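Local coordinates for protein RTX-adhesin (Marinomonas primoryensis, PDB 5IRB) that binds its Antarctic bacterium to diatoms and ice, this calcium-binding piece being a string of beta-sandwich domains of a giant RTX adhesin, at residues A[10-15]-A[98-103]. Sequence-based numbering, arbitrary orientation.
Sequences LDIDPV and ADSTES
Ile12 and Glu102 face each other between the two sheets of a beta-sandwich domain, their side chains sliding past one another in opposite directions. Ile12 CD1 lies 3.7 Å from Glu102 CB and also touches the backbone carbon of Thr101. Ile12 CG2 lies as close to the same CB. The glutamate has CG anti to the backbone N (chi1 -171°) and then bends at chi2 (62°). Its carboxylate ends beside the backbone of residues 12-14, and its CG passes Val15 CG2. Two residues back on each strand, Leu10 CG rests on Ser100 CB at 3.9 Å. Ser100 OG lies 3.0 Å from Leu10 O, a probable hydrogen bond, though its proton has another acceptor within reach.

The two strands run nearly parallel, 17° apart, but belong to different sheets. Strand 8-12 pairs with 29-38, and strand 95-106 with 81-89. Leu10 and Ile12 point toward the facing strand and also touch Trp65. Three waters bridge the two strands. One joins Leu10 N to Asp99 O. A second accepts the N-H of Ile12. It lies 2.9 Å from Glu102 OE1, to which it can donate, and 3.3 Å from Ser100 OG, with the direction open. A third accepts the N-H of Val15 and donates to Glu102 OE2 at 2.8 Å and to Ser103 O.

Ile12 O and Glu102 OE1 are both acceptors and sit 3.3 Å apart without a bond. The two residues belong to a magnesium site seen in this protein, with no magnesium bound here. Such closely placed oxygens would suit a cation, while in this chain water bridges the carboxylate to the facing backbone.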
loop_
_atom_site.group_PDB
_atom_site.type_symbol
_atom_site.label_atom_id
_atom_site.label_comp_id
_atom_site.label_asym_id
_atom_site.label_seq_id
_atom_site.Cartn_x
_atom_site.Cartn_y
_atom_site.Cartn_z
ATOM N N LEU A 10 -46.628 16.573 -19.437
ATOM C CA LEU A 10 -46.071 16.420 -18.099
ATOM C C LEU A 10 -44.564 16.206 -18.178
ATOM O O LEU A 10 -44.102 15.297 -18.858
ATOM C CB LEU A 10 -46.706 15.230 -17.383
ATOM C CG LEU A 10 -46.177 14.826 -15.994
ATOM C CD1 LEU A 10 -46.371 15.948 -14.989
ATOM C CD2 LEU A 10 -46.826 13.542 -15.496
ATOM N N ASP A 11 -43.804 17.062 -17.505
ATOM C CA ASP A 11 -42.352 16.916 -17.460
ATOM C C ASP A 11 -41.876 16.749 -16.045
ATOM O O ASP A 11 -42.410 17.365 -15.119
ATOM C CB ASP A 11 -41.634 18.117 -18.070
ATOM C CG ASP A 11 -41.598 18.079 -19.581
ATOM O OD1 ASP A 11 -40.813 17.272 -20.134
ATOM O OD2 ASP A 11 -42.329 18.865 -20.218
ATOM N N ILE A 12 -40.840 15.924 -15.901
ATOM C CA ILE A 12 -40.152 15.710 -14.639
ATOM C C ILE A 12 -38.760 16.307 -14.783
ATOM O O ILE A 12 -38.071 16.038 -15.769
ATOM C CB ILE A 12 -40.069 14.211 -14.279
ATOM C CG1 ILE A 12 -41.462 13.563 -14.367
ATOM C CG2 ILE A 12 -39.438 14.007 -12.904
ATOM C CD1 ILE A 12 -41.433 12.069 -14.670
ATOM N N ASP A 13 -38.366 17.157 -13.840
ATOM C CA ASP A 13 -37.014 17.720 -13.839
ATOM C C ASP A 13 -35.995 16.630 -13.522
ATOM O O ASP A 13 -36.343 15.638 -12.877
ATOM C CB ASP A 13 -36.906 18.851 -12.814
ATOM C CG ASP A 13 -37.850 19.995 -13.105
ATOM O OD1 ASP A 13 -37.989 20.371 -14.285
ATOM O OD2 ASP A 13 -38.475 20.507 -12.157
ATOM N N PRO A 14 -34.733 16.815 -13.957
ATOM C CA PRO A 14 -33.663 15.868 -13.623
ATOM C C PRO A 14 -33.620 15.580 -12.129
ATOM O O PRO A 14 -33.708 16.505 -11.325
ATOM C CB PRO A 14 -32.401 16.595 -14.082
ATOM C CG PRO A 14 -32.878 17.418 -15.245
ATOM C CD PRO A 14 -34.261 17.882 -14.862
ATOM N N VAL A 15 -33.509 14.305 -11.772
ATOM C CA VAL A 15 -33.532 13.895 -10.381
ATOM C C VAL A 15 -32.356 14.445 -9.564
ATOM O O VAL A 15 -31.191 14.189 -9.892
ATOM C CB VAL A 15 -33.585 12.369 -10.277
ATOM C CG1 VAL A 15 -33.452 11.937 -8.832
ATOM C CG2 VAL A 15 -34.894 11.855 -10.894
ATOM N N ALA A 98 -52.096 13.181 -18.647
ATOM C CA ALA A 98 -50.874 12.858 -19.393
ATOM C C ALA A 98 -49.964 11.929 -18.589
ATOM O O ALA A 98 -50.184 11.746 -17.395
ATOM C CB ALA A 98 -50.127 14.129 -19.771
ATOM N N ASP A 99 -48.974 11.341 -19.272
ATOM C CA ASP A 99 -47.987 10.440 -18.681
ATOM C C ASP A 99 -46.587 10.981 -18.897
ATOM O O ASP A 99 -46.361 11.790 -19.786
ATOM C CB ASP A 99 -48.017 9.038 -19.315
ATOM C CG ASP A 99 -49.260 8.257 -18.984
ATOM O OD1 ASP A 99 -49.707 8.289 -17.818
ATOM O OD2 ASP A 99 -49.778 7.580 -19.898
ATOM N N SER A 100 -45.629 10.479 -18.125
ATOM C CA SER A 100 -44.246 10.829 -18.382
ATOM C C SER A 100 -43.337 9.857 -17.641
ATOM O O SER A 100 -43.780 9.129 -16.745
ATOM C CB SER A 100 -43.957 12.263 -17.942
ATOM O OG SER A 100 -42.680 12.675 -18.390
ATOM N N THR A 101 -42.070 9.853 -18.014
ATOM C CA THR A 101 -41.084 9.069 -17.291
ATOM C C THR A 101 -39.838 9.920 -17.141
ATOM O O THR A 101 -39.652 10.896 -17.879
ATOM C CB THR A 101 -40.719 7.741 -17.990
ATOM O OG1 THR A 101 -40.134 8.033 -19.260
ATOM C CG2 THR A 101 -41.957 6.843 -18.176
ATOM N N GLU A 102 -38.996 9.526 -16.177
ATOM C CA GLU A 102 -37.713 10.145 -15.924
ATOM C C GLU A 102 -36.731 9.072 -15.469
ATOM O O GLU A 102 -36.916 8.433 -14.436
ATOM C CB GLU A 102 -37.842 11.238 -14.855
ATOM C CG GLU A 102 -36.587 12.089 -14.672
ATOM C CD GLU A 102 -36.217 12.847 -15.920
ATOM O OE1 GLU A 102 -37.111 13.078 -16.756
ATOM O OE2 GLU A 102 -35.028 13.206 -16.071
ATOM N N SER A 103 -35.703 8.862 -16.272
ATOM C CA SER A 103 -34.621 7.967 -15.893
ATOM C C SER A 103 -33.566 8.702 -15.082
ATOM O O SER A 103 -33.446 9.930 -15.135
ATOM C CB SER A 103 -33.991 7.332 -17.126
ATOM O OG SER A 103 -33.246 8.279 -17.863
HETATM O O HOH W 1 -46.767 14.121 -21.037
HETATM O O HOH W 2 -39.669 13.881 -17.818
HETATM O O HOH W 3 -33.092 12.444 -14.140
#